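PDB 6E1Q: indole-3-acetic acid-amido synthetase GH3.15 from Arabidopsis thaliana, which catalyses the ATP-dependent conjugation of indole-3-butyric acid, an auxin precursor, and of the herbicide 2,4-DB to glutamine, through an adenylating mechanism. Local coordinates for residues Leu14-Leu17 / Glu18-Thr22; Met158-Thr161 / Met162-Phe166; Val378-Leu382 / Val383-Ile387; Arg559-Asn563 / Glu564-Lys568. All blocks are in the same frame, centred on the assembly; numbering follows the deposited sequence.

Contact 1. Residues Leu14-Leu17 / Glu18-Thr22; sequences LSLL and EDLTT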
loop_
_atom_site.group_PDB
_atom_site.type_symbol
_atom_site.label_atom_id
_atom_site.label_comp_id
_atom_site.label_asym_id
_atom_site.label_seq_id
_atom_site.Cartn_x
_atom_site.Cartn_y
_atom_site.Cartn_z
ATOM N N LEU A 14 12.796 23.255 -2.572
ATOM C CA LEU A 14 11.470 23.728 -2.189
ATOM C C LEU A 14 10.956 24.770 -3.172
ATOM O O LEU A 14 9.754 24.826 -3.460
ATOM C CB LEU A 14 11.509 24.312 -0.775
ATOM C CG LEU A 14 11.973 23.375 0.343
ATOM C CD1 LEU A 14 12.199 24.160 1.625
ATOM C CD2 LEU A 14 10.953 22.273 0.559
ATOM N N SER A 15 11.851 25.617 -3.689
ATOM C CA SER A 15 11.429 26.589 -4.691
ATOM C C SER A 15 10.990 25.902 -5.981
ATOM O O SER A 15 10.052 26.359 -6.639
ATOM C CB SER A 15 12.552 27.585 -4.964
ATOM O OG SER A 15 12.278 28.323 -6.132
ATOM N N LEU A 16 11.630 24.795 -6.349
ATOM C CA LEU A 16 11.203 24.065 -7.538
ATOM C C LEU A 16 9.836 23.409 -7.331
ATOM O O LEU A 16 9.008 23.368 -8.255
ATOM C CB LEU A 16 12.246 23.009 -7.902
ATOM C CG LEU A 16 12.047 22.401 -9.288
ATOM C CD1 LEU A 16 11.991 23.516 -10.327
ATOM C CD2 LEU A 16 13.152 21.404 -9.616
ATOM N N LEU A 17 9.587 22.873 -6.135
ATOM C CA LEU A 17 8.273 22.304 -5.856
ATOM C C LEU A 17 7.183 23.368 -5.972
ATOM O O LEU A 17 6.061 23.075 -6.406
ATOM C CB LEU A 17 8.255 21.667 -4.469
ATOM C CG LEU A 17 9.110 20.425 -4.215
ATOM C CD1 LEU A 17 9.105 20.066 -2.735
ATOM C CD2 LEU A 17 8.630 19.237 -5.058
ATOM N N GLU A 18 7.486 24.608 -5.582
ATOM C CA GLU A 18 6.512 25.682 -5.771
ATOM C C GLU A 18 6.260 25.930 -7.255
ATOM O O GLU A 18 5.109 25.992 -7.688
ATOM C CB GLU A 18 6.972 26.963 -5.060
ATOM C CG GLU A 18 7.063 26.822 -3.527
ATOM C CD GLU A 18 5.783 26.264 -2.866
ATOM O OE1 GLU A 18 4.730 26.933 -2.898
ATOM O OE2 GLU A 18 5.834 25.153 -2.288
ATOM N N ASP A 19 7.330 26.054 -8.053
ATOM C CA ASP A 19 7.184 26.169 -9.506
ATOM C C ASP A 19 6.311 25.056 -10.072
ATOM O O ASP A 19 5.382 25.318 -10.848
ATOM C CB ASP A 19 8.554 26.135 -10.192
ATOM C CG ASP A 19 9.446 27.293 -9.791
ATOM O OD1 ASP A 19 8.963 28.226 -9.109
ATOM O OD2 ASP A 19 10.645 27.252 -10.147
ATOM N N LEU A 20 6.611 23.801 -9.699
ATOM C CA LEU A 20 5.924 22.646 -10.273
ATOM C C LEU A 20 4.433 22.651 -9.968
ATOM O O LEU A 20 3.642 22.173 -10.780
ATOM C CB LEU A 20 6.537 21.344 -9.757
ATOM C CG LEU A 20 7.946 21.023 -10.260
ATOM C CD1 LEU A 20 8.518 19.791 -9.540
ATOM C CD2 LEU A 20 7.953 20.804 -11.760
ATOM N N THR A 21 4.028 23.158 -8.806
ATOM C CA THR A 21 2.614 23.188 -8.439
ATOM C C THR A 21 1.939 24.506 -8.802
ATOM O O THR A 21 0.745 24.678 -8.525
ATOM C CB THR A 21 2.466 22.907 -6.946
ATOM O OG1 THR A 21 3.290 23.816 -6.204
ATOM C CG2 THR A 21 2.911 21.472 -6.645
ATOM N N THR A 22 2.668 25.437 -9.420
ATOM C CA THR A 22 2.104 26.712 -9.855
ATOM C C THR A 22 1.827 26.735 -11.354
ATOM O O THR A 22 0.756 27.160 -11.783
ATOM C CB THR A 22 3.047 27.864 -9.466
ATOM O OG1 THR A 22 3.157 27.909 -8.036
ATOM C CG2 THR A 22 2.543 29.240 -9.997
HETATM O O HOH W 1 8.014 23.808 -1.522
#

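Contact 2. Residues Met158-Thr161 / Met162-Phe166; sequences MVRT and MVTSF. With CFA ((2,4-dichlorophenoxy)acetic acid), chain D.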
loop_
_atom_site.group_PDB
_atom_site.type_symbol
_atom_site.label_atom_id
_atom_site.label_comp_id
_atom_site.label_asym_id
_atom_site.label_seq_id
_atom_site.Cartn_x
_atom_site.Cartn_y
_atom_site.Cartn_z
ATOM N N MET A 158 13.848 -8.684 -17.019
ATOM C CA MET A 158 13.658 -8.951 -15.601
ATOM C C MET A 158 12.280 -8.475 -15.158
ATOM O O MET A 158 11.724 -7.507 -15.680
ATOM C CB MET A 158 14.732 -8.271 -14.745
ATOM C CG MET A 158 16.102 -8.961 -14.732
ATOM S SD MET A 158 16.109 -10.750 -14.380
ATOM C CE MET A 158 15.667 -10.764 -12.635
ATOM N N VAL A 159 11.733 -9.176 -14.179
ATOM C CA VAL A 159 10.427 -8.885 -13.613
ATOM C C VAL A 159 10.620 -8.615 -12.123
ATOM O O VAL A 159 11.055 -9.502 -11.388
ATOM C CB VAL A 159 9.465 -10.056 -13.840
ATOM C CG1 VAL A 159 8.173 -9.721 -13.283
ATOM C CG2 VAL A 159 9.315 -10.338 -15.323
ATOM N N ARG A 160 10.286 -7.414 -11.672
ATOM C CA ARG A 160 10.594 -7.019 -10.298
ATOM C C ARG A 160 9.494 -6.128 -9.762
ATOM O O ARG A 160 8.656 -5.628 -10.515
ATOM C CB ARG A 160 11.917 -6.250 -10.193
ATOM C CG ARG A 160 13.148 -7.051 -10.510
ATOM C CD ARG A 160 14.374 -6.183 -10.371
ATOM N NE ARG A 160 15.577 -6.983 -10.526
ATOM C CZ ARG A 160 16.478 -6.770 -11.473
ATOM N NH1 ARG A 160 16.305 -5.773 -12.332
ATOM N NH2 ARG A 160 17.547 -7.549 -11.558
ATOM N N THR A 161 9.528 -5.902 -8.444
ATOM C CA THR A 161 8.643 -4.915 -7.834
ATOM C C THR A 161 9.205 -3.520 -8.047
ATOM O O THR A 161 10.396 -3.336 -8.331
ATOM C CB THR A 161 8.453 -5.167 -6.336
ATOM O OG1 THR A 161 9.717 -5.082 -5.659
ATOM C CG2 THR A 161 7.855 -6.566 -6.104
ATOM N N MET A 162 8.322 -2.529 -7.924
ATOM C CA MET A 162 8.760 -1.141 -8.043
ATOM C C MET A 162 9.716 -0.763 -6.916
ATOM O O MET A 162 10.720 -0.067 -7.147
ATOM C CB MET A 162 7.548 -0.212 -8.053
ATOM C CG MET A 162 7.925 1.235 -7.907
ATOM S SD MET A 162 8.502 1.835 -9.499
ATOM C CE MET A 162 10.115 2.479 -9.078
ATOM N N VAL A 163 9.421 -1.211 -5.692
ATOM C CA VAL A 163 10.311 -0.934 -4.564
ATOM C C VAL A 163 11.704 -1.487 -4.836
ATOM O O VAL A 163 12.711 -0.781 -4.691
ATOM C CB VAL A 163 9.721 -1.510 -3.266
ATOM C CG1 VAL A 163 10.732 -1.393 -2.162
ATOM C CG2 VAL A 163 8.417 -0.774 -2.916
ATOM N N THR A 164 11.788 -2.758 -5.248
ATOM C CA THR A 164 13.103 -3.330 -5.530
ATOM C C THR A 164 13.816 -2.537 -6.615
ATOM O O THR A 164 15.006 -2.231 -6.493
ATOM C CB THR A 164 12.983 -4.790 -5.948
ATOM O OG1 THR A 164 12.451 -5.564 -4.868
ATOM C CG2 THR A 164 14.334 -5.326 -6.350
ATOM N N SER A 165 13.095 -2.188 -7.686
ATOM C CA SER A 165 13.707 -1.418 -8.764
ATOM C C SER A 165 14.182 -0.064 -8.259
ATOM O O SER A 165 15.267 0.407 -8.634
ATOM C CB SER A 165 12.706 -1.229 -9.907
ATOM O OG SER A 165 12.393 -2.478 -10.481
ATOM N N PHE A 166 13.368 0.578 -7.415
ATOM C CA PHE A 166 13.739 1.864 -6.837
ATOM C C PHE A 166 15.003 1.737 -5.990
ATOM O O PHE A 166 15.976 2.470 -6.196
ATOM C CB PHE A 166 12.565 2.401 -6.013
ATOM C CG PHE A 166 12.755 3.804 -5.512
ATOM C CD1 PHE A 166 12.400 4.891 -6.300
ATOM C CD2 PHE A 166 13.254 4.040 -4.238
ATOM C CE1 PHE A 166 12.560 6.188 -5.834
ATOM C CE2 PHE A 166 13.421 5.335 -3.767
ATOM C CZ PHE A 166 13.075 6.408 -4.568
HETATM C C1 CFA D . 5.662 5.002 -4.299
HETATM C C2 CFA D . 6.737 4.597 -3.285
HETATM C "C1'" CFA D . 8.981 5.221 -2.718
HETATM C "C2'" CFA D . 9.732 4.073 -2.491
HETATM C "C3'" CFA D . 10.772 4.099 -1.569
HETATM C "C4'" CFA D . 11.064 5.267 -0.881
HETATM C "C5'" CFA D . 10.319 6.409 -1.114
HETATM CL CL3 CFA D . 9.373 2.559 -3.374
HETATM C "C6'" CFA D . 9.285 6.386 -2.032
HETATM O O1 CFA D . 5.648 6.178 -4.738
HETATM O O2 CFA D . 4.788 4.185 -4.702
HETATM O "O1'" CFA D . 7.930 5.238 -3.650
HETATM CL CL4 CFA D . 12.398 5.323 0.307
HETATM O O HOH W 2 11.572 -7.708 -6.801
#

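Contact 3. Residues Val378-Leu382 / Val383-Ile387; sequences VVVDL and VDVKI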
loop_
_atom_site.group_PDB
_atom_site.type_symbol
_atom_site.label_atom_id
_atom_site.label_comp_id
_atom_site.label_asym_id
_atom_site.label_seq_id
_atom_site.Cartn_x
_atom_site.Cartn_y
_atom_site.Cartn_z
ATOM N N VAL A 378 -17.194 10.801 -19.019
ATOM C CA VAL A 378 -16.774 12.197 -18.933
ATOM C C VAL A 378 -15.421 12.278 -18.228
ATOM O O VAL A 378 -15.306 11.981 -17.034
ATOM C CB VAL A 378 -17.834 13.036 -18.216
ATOM C CG1 VAL A 378 -18.268 12.332 -16.941
ATOM C CG2 VAL A 378 -17.294 14.414 -17.923
ATOM N N VAL A 379 -14.388 12.702 -18.953
ATOM C CA VAL A 379 -13.054 12.857 -18.389
ATOM C C VAL A 379 -12.632 14.314 -18.507
ATOM O O VAL A 379 -12.915 14.977 -19.509
ATOM C CB VAL A 379 -12.028 11.919 -19.062
ATOM C CG1 VAL A 379 -12.621 10.525 -19.235
ATOM C CG2 VAL A 379 -11.539 12.480 -20.388
ATOM N N VAL A 380 -11.976 14.815 -17.466
ATOM C CA VAL A 380 -11.536 16.202 -17.412
ATOM C C VAL A 380 -10.023 16.242 -17.213
ATOM O O VAL A 380 -9.402 15.281 -16.749
ATOM C CB VAL A 380 -12.250 16.980 -16.296
ATOM C CG1 VAL A 380 -13.783 16.870 -16.441
ATOM C CG2 VAL A 380 -11.833 16.440 -14.967
ATOM N N ASP A 381 -9.434 17.373 -17.592
ATOM C CA ASP A 381 -8.029 17.651 -17.331
ATOM C C ASP A 381 -7.790 17.865 -15.838
ATOM O O ASP A 381 -8.703 18.186 -15.074
ATOM C CB ASP A 381 -7.577 18.895 -18.100
ATOM C CG ASP A 381 -7.213 18.595 -19.546
ATOM O OD1 ASP A 381 -6.946 17.416 -19.869
ATOM O OD2 ASP A 381 -7.180 19.547 -20.356
ATOM N N LEU A 382 -6.529 17.689 -15.432
ATOM C CA LEU A 382 -6.145 17.871 -14.031
ATOM C C LEU A 382 -6.637 19.202 -13.463
ATOM O O LEU A 382 -7.195 19.244 -12.363
ATOM C CB LEU A 382 -4.623 17.761 -13.899
ATOM C CG LEU A 382 -3.965 18.090 -12.555
ATOM C CD1 LEU A 382 -4.328 17.070 -11.503
ATOM C CD2 LEU A 382 -2.463 18.093 -12.732
ATOM N N VAL A 383 -6.461 20.300 -14.206
ATOM C CA VAL A 383 -6.836 21.614 -13.673
ATOM C C VAL A 383 -8.334 21.876 -13.678
ATOM O O VAL A 383 -8.779 22.869 -13.085
ATOM C CB VAL A 383 -6.171 22.757 -14.459
ATOM C CG1 VAL A 383 -4.655 22.614 -14.417
ATOM C CG2 VAL A 383 -6.683 22.779 -15.892
ATOM N N ASP A 384 -9.124 21.029 -14.335
ATOM C CA ASP A 384 -10.570 21.210 -14.454
ATOM C C ASP A 384 -11.361 20.355 -13.479
ATOM O O ASP A 384 -12.592 20.318 -13.549
ATOM C CB ASP A 384 -11.008 20.901 -15.873
ATOM C CG ASP A 384 -10.418 21.858 -16.850
ATOM O OD1 ASP A 384 -10.272 23.041 -16.463
ATOM O OD2 ASP A 384 -10.081 21.433 -17.971
ATOM N N VAL A 385 -10.675 19.658 -12.583
ATOM C CA VAL A 385 -11.339 18.846 -11.580
ATOM C C VAL A 385 -12.197 19.723 -10.639
ATOM O O VAL A 385 -11.913 20.908 -10.429
ATOM C CB VAL A 385 -10.206 18.091 -10.859
ATOM C CG1 VAL A 385 -10.049 18.520 -9.416
ATOM C CG2 VAL A 385 -10.301 16.577 -11.083
ATOM N N LYS A 386 -13.263 19.138 -10.079
ATOM C CA LYS A 386 -14.244 19.853 -9.256
ATOM C C LYS A 386 -14.111 19.444 -7.796
ATOM O O LYS A 386 -14.179 18.252 -7.480
ATOM C CB LYS A 386 -15.678 19.550 -9.702
ATOM C CG LYS A 386 -16.165 20.264 -10.927
ATOM C CD LYS A 386 -17.641 20.601 -10.752
ATOM C CE LYS A 386 -18.498 19.923 -11.797
ATOM N NZ LYS A 386 -18.820 20.843 -12.929
ATOM N N ILE A 387 -13.976 20.426 -6.898
ATOM C CA ILE A 387 -13.763 20.087 -5.493
ATOM C C ILE A 387 -14.981 19.355 -4.951
ATOM O O ILE A 387 -16.124 19.765 -5.185
ATOM C CB ILE A 387 -13.462 21.346 -4.668
ATOM C CG1 ILE A 387 -12.173 22.021 -5.155
ATOM C CG2 ILE A 387 -13.318 20.988 -3.188
ATOM C CD1 ILE A 387 -11.031 21.039 -5.353
HETATM O O HOH W 3 -10.969 19.202 -19.092
#

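Contact 4. Residues Arg559-Asn563 / Glu564-Lys568; sequences RSVTN and EEALK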
loop_
_atom_site.group_PDB
_atom_site.type_symbol
_atom_site.label_atom_id
_atom_site.label_comp_id
_atom_site.label_asym_id
_atom_site.label_seq_id
_atom_site.Cartn_x
_atom_site.Cartn_y
_atom_site.Cartn_z
ATOM N N ARG A 559 -10.461 -8.135 1.784
ATOM C CA ARG A 559 -11.644 -7.810 2.575
ATOM C C ARG A 559 -12.834 -8.723 2.291
ATOM O O ARG A 559 -13.838 -8.650 3.004
ATOM C CB ARG A 559 -12.033 -6.356 2.353
ATOM C CG ARG A 559 -10.979 -5.389 2.825
ATOM C CD ARG A 559 -10.429 -5.783 4.186
ATOM N NE ARG A 559 -9.602 -4.722 4.759
ATOM C CZ ARG A 559 -8.956 -4.810 5.920
ATOM N NH1 ARG A 559 -9.020 -5.919 6.653
ATOM N NH2 ARG A 559 -8.251 -3.777 6.357
ATOM N N SER A 560 -12.769 -9.560 1.264
ATOM C CA SER A 560 -13.680 -10.691 1.182
ATOM C C SER A 560 -12.940 -11.861 0.556
ATOM O O SER A 560 -11.968 -11.678 -0.180
ATOM C CB SER A 560 -14.951 -10.353 0.392
ATOM O OG SER A 560 -14.664 -10.265 -0.979
ATOM N N VAL A 561 -13.415 -13.068 0.855
ATOM C CA VAL A 561 -12.757 -14.300 0.445
ATOM C C VAL A 561 -13.772 -15.182 -0.270
ATOM O O VAL A 561 -14.904 -15.340 0.205
ATOM C CB VAL A 561 -12.149 -15.037 1.651
ATOM C CG1 VAL A 561 -11.570 -16.338 1.211
ATOM C CG2 VAL A 561 -11.065 -14.190 2.302
ATOM N N THR A 562 -13.372 -15.742 -1.418
ATOM C CA THR A 562 -14.155 -16.754 -2.119
ATOM C C THR A 562 -13.470 -18.101 -2.212
ATOM O O THR A 562 -14.165 -19.109 -2.383
ATOM C CB THR A 562 -14.489 -16.316 -3.555
ATOM O OG1 THR A 562 -13.320 -15.764 -4.181
ATOM C CG2 THR A 562 -15.617 -15.283 -3.556
ATOM N N ASN A 563 -12.141 -18.153 -2.120
ATOM C CA ASN A 563 -11.434 -19.421 -2.243
ATOM C C ASN A 563 -11.831 -20.367 -1.119
ATOM O O ASN A 563 -11.808 -20.001 0.060
ATOM C CB ASN A 563 -9.926 -19.188 -2.231
ATOM C CG ASN A 563 -9.148 -20.482 -2.242
ATOM O OD1 ASN A 563 -8.993 -21.131 -1.208
ATOM N ND2 ASN A 563 -8.664 -20.875 -3.421
ATOM N N GLU A 564 -12.185 -21.597 -1.497
ATOM C CA GLU A 564 -12.783 -22.530 -0.549
ATOM C C GLU A 564 -11.799 -22.969 0.528
ATOM O O GLU A 564 -12.213 -23.254 1.656
ATOM C CB GLU A 564 -13.339 -23.749 -1.293
ATOM C CG GLU A 564 -14.672 -23.512 -2.014
ATOM C CD GLU A 564 -15.786 -23.046 -1.081
ATOM O OE1 GLU A 564 -16.733 -22.380 -1.560
ATOM O OE2 GLU A 564 -15.721 -23.347 0.129
ATOM N N GLU A 565 -10.504 -23.048 0.211
ATOM C CA GLU A 565 -9.546 -23.427 1.245
ATOM C C GLU A 565 -9.311 -22.285 2.229
ATOM O O GLU A 565 -9.109 -22.526 3.423
ATOM C CB GLU A 565 -8.229 -23.889 0.617
ATOM C CG GLU A 565 -8.238 -25.280 -0.032
ATOM C CD GLU A 565 -7.650 -25.261 -1.432
ATOM O OE1 GLU A 565 -8.208 -24.577 -2.317
ATOM O OE2 GLU A 565 -6.608 -25.915 -1.644
ATOM N N ALA A 566 -9.385 -21.038 1.776
ATOM C CA ALA A 566 -9.285 -19.940 2.732
ATOM C C ALA A 566 -10.550 -19.839 3.586
ATOM O O ALA A 566 -10.474 -19.586 4.797
ATOM C CB ALA A 566 -9.002 -18.638 1.991
ATOM N N LEU A 567 -11.720 -20.056 2.974
ATOM C CA LEU A 567 -12.970 -20.044 3.731
ATOM C C LEU A 567 -12.968 -21.121 4.800
ATOM O O LEU A 567 -13.394 -20.892 5.936
ATOM C CB LEU A 567 -14.158 -20.255 2.798
ATOM C CG LEU A 567 -14.461 -19.093 1.872
ATOM C CD1 LEU A 567 -15.702 -19.411 1.048
ATOM C CD2 LEU A 567 -14.626 -17.838 2.689
ATOM N N LYS A 568 -12.509 -22.318 4.448
ATOM C CA LYS A 568 -12.418 -23.380 5.440
ATOM C C LYS A 568 -11.453 -23.005 6.561
ATOM O O LYS A 568 -11.643 -23.399 7.716
ATOM C CB LYS A 568 -12.015 -24.679 4.739
ATOM C CG LYS A 568 -11.860 -25.881 5.649
ATOM C CD LYS A 568 -11.601 -27.140 4.830
ATOM C CE LYS A 568 -10.371 -27.905 5.297
ATOM N NZ LYS A 568 -10.156 -27.908 6.789
#

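Contact 1. Residues Leu14-Leu17 / Glu18-Thr22
Glu18 folds back over the preceding turn of its helix, and its side chain can be followed atom by atom. Glu18 CB lies 3.5 Å from Ser15 O. With CG anti to its own carbonyl carbon (chi1 -64°), Glu18 CG comes to 3.4 Å from Leu14 O, the acceptor of the Glu18 N-H four residues on. A bend at chi2 turns the carboxylate back toward the same carbonyl, where a water bridges the two by donating to Glu18 OE2 at 2.7 Å and to Leu14 O at 2.8 Å. OE2 is also hydrogen-bonded to Tyr416 OH and OE1 to Asn417 ND2, so both carboxylate oxygens are held.

The backbone is regular i to i+4: Asp19 N reaches Ser15 O with an N-H...O angle of 171°, and Leu20 N reaches Leu16 O at 2.8 Å. Between leucine side chains, Leu16 CG and Leu20 CD1 pack at 4.4 Å.

This amphipathic segment of helix 10-22 lays Leu14, Leu16 and Leu20 against helix 112-132, the latter two meeting Leu124. Its polar flank faces the turn joining strands 404-416 and 419-427, where Thr21 pairs through its backbone with Asn418.

Contact 2. Residues Met158-Thr161 / Met162-Phe166
Thr161 OG1 has several polar partners: it accepts from Thr164 N at 3.1 Å with an N-H...O angle of 159°, is hydrogen-bonded to Tyr145 OH, and lies 2.9 Å from Thr164 OG1, a possible hydrogen bond that competes with Ala187 O for the Thr164 proton. The first of these makes Thr161 the N-cap of helix 162-172, at the sharp turn where strand 158-160 gives way to the helix; the two short axes stand at 110°. The capping position follows from chi1 of 61°, which sets OG1 between the backbone N and the carbonyl carbon of Thr161, facing the first helical turn.

The carbonyl O of Thr161 enters the helix pattern by accepting from Ser165 N at 3.0 Å, with Ser165 OG also close by. A water accepts from Thr161 N and is hydrogen-bonded to Thr164 OG1. Replacing Thr161 with a valine would probably leave Thr164 N without its capping acceptor and Tyr145 OH without this partner. Before the turn, the extended Arg160 chain crosses Thr164 at about a right angle, CD against CG2, while Met158 CG lies over one face of the Arg160 guanidinium, toward its rim.

The helix then supplies part of the ligand pocket: Val163 and Phe166 meet one bound (2,4-dichlorophenoxy)acetic acid, and Val163 also touches a second. One face of the Phe166 ring takes the dichlorophenyl ring near its rim, Phe166 CD2 lying 3.6 Å from C3' of the ligand, and Val163 CG2 touches the ligand chlorine CL3 at 3.5 Å.

Contact 3. Residues Val378-Leu382 / Val383-Ile387
The chain leaves strand 379-381 by a tight 3-10 turn in which Asp384 N donates to Asp381 O at 3.0 Å, an i to i+3 bond with an N-H...O angle of 149° and the donor well above the carbonyl plane. That bond folds Asp384 back beside the strand end. The Asp384 carboxylate turns toward Asp381, bringing OD2 of Asp384 to 3.6 Å from Asp381 CB.

A water links the same two residues: it accepts from Asp381 N at 2.8 Å and donates to Asp384 OD2 at 2.7 Å, so the carboxylate is joined through it to the last amide of the strand. The two acidic ends are near, with OD2 of Asp381 and OD2 of Asp384 4.2 Å apart. Their mutual repulsion is probably eased by lysines, since Asp381 OD1 forms a salt bridge with Lys59 while Lys25 and Lys55 are longer, weaker partners of its OD2.

On the apolar flank Val380 and Val385 cross at about a right angle. Chi1 of -55° places Val380 CG2 between its backbone N and carbonyl carbon, where it meets Val385 CG2 at 4.2 Å. Val380 CB also lies 4.1 Å from Asp384 CB, so this valine touches both residues.

Around the turn, strand 379-381 pairs with strand 356-361 at one margin of the central-domain strands. Leu382 and Val383 pack on Val24 of helix 24-38, whereas Val385 rests on Pro420 and Phe422 of strand 419-427 and on Tyr391 of strand 390-396.

Contact 4. Residues Arg559-Asn563 / Glu564-Lys568
Glu564, the first residue of helix 564-571, follows directly on Asn563, whose side chain turns over the opening turn and meets the amides that come next. At Glu565, the backbone N donates to Asn563 OD1 at 2.8 Å, but the bond is weak, its N-H...O angle only 123°. The Glu565 side chain crosses that of Asn563 obliquely, with the carboxylate and amide planes not far from parallel, and CB of Glu565 lies 3.4 Å from Asn563 OD1.

Ala566 N makes the sounder bond to Asn563 OD1, 3.0 Å long with an N-H...O angle of 152°, arriving in the carbonyl plane on a lone pair. Asn563 serves both amides because its CG lies opposite the backbone N (chi1 175°), which swings OD1 over the helix end. Without the asparagine side chain, as with an alanine here, the amides of Glu565 and Ala566 would probably lose their shared acceptor. The Ala566 methyl also packs on Val561, Ala566 CB lying 3.5 Å from Val561 CG1.

Leu567 closes the first turn, donating from its N to Asn563 O at 2.9 Å. Its side chain runs back past Val561 in the opposite direction, and Leu567 CD2 reaches Val561 CG1 at 3.7 Å. Outside the segments, Ala566 touches Leu541 and Phe544 of helix 537-547, and Val561 meets Thr466 of strand 461-470.

Beside this apolar contact of Val561, a side-chain oxygen accepting from the first helical amides, by one sound and one weak bond, defines an asparagine N-cap, here at the last helix of the modelled chain.

How the contacts relate
All four contacts are local and partly buried, and none touches another. Contact 2 lies nearest the chain's centre, about 15 Å from it, with no exposed touching residue; the others lie 22 to 27 Å out, and contact 4 has the most exposed residues. Contacts 2 and 4 both start a helix with a side-chain N-cap, a threonine hydroxyl beside the ligand pocket and an asparagine amide far from the annotated sites. Contacts 1 and 3 each add a water-bridged carboxylate, linked to a backbone carbonyl in contact 1 and to an amide in contact 3. Contact 1 hydrogen-bonds to the turn before strand 419-427, whereas contact 3 packs on the strand itself.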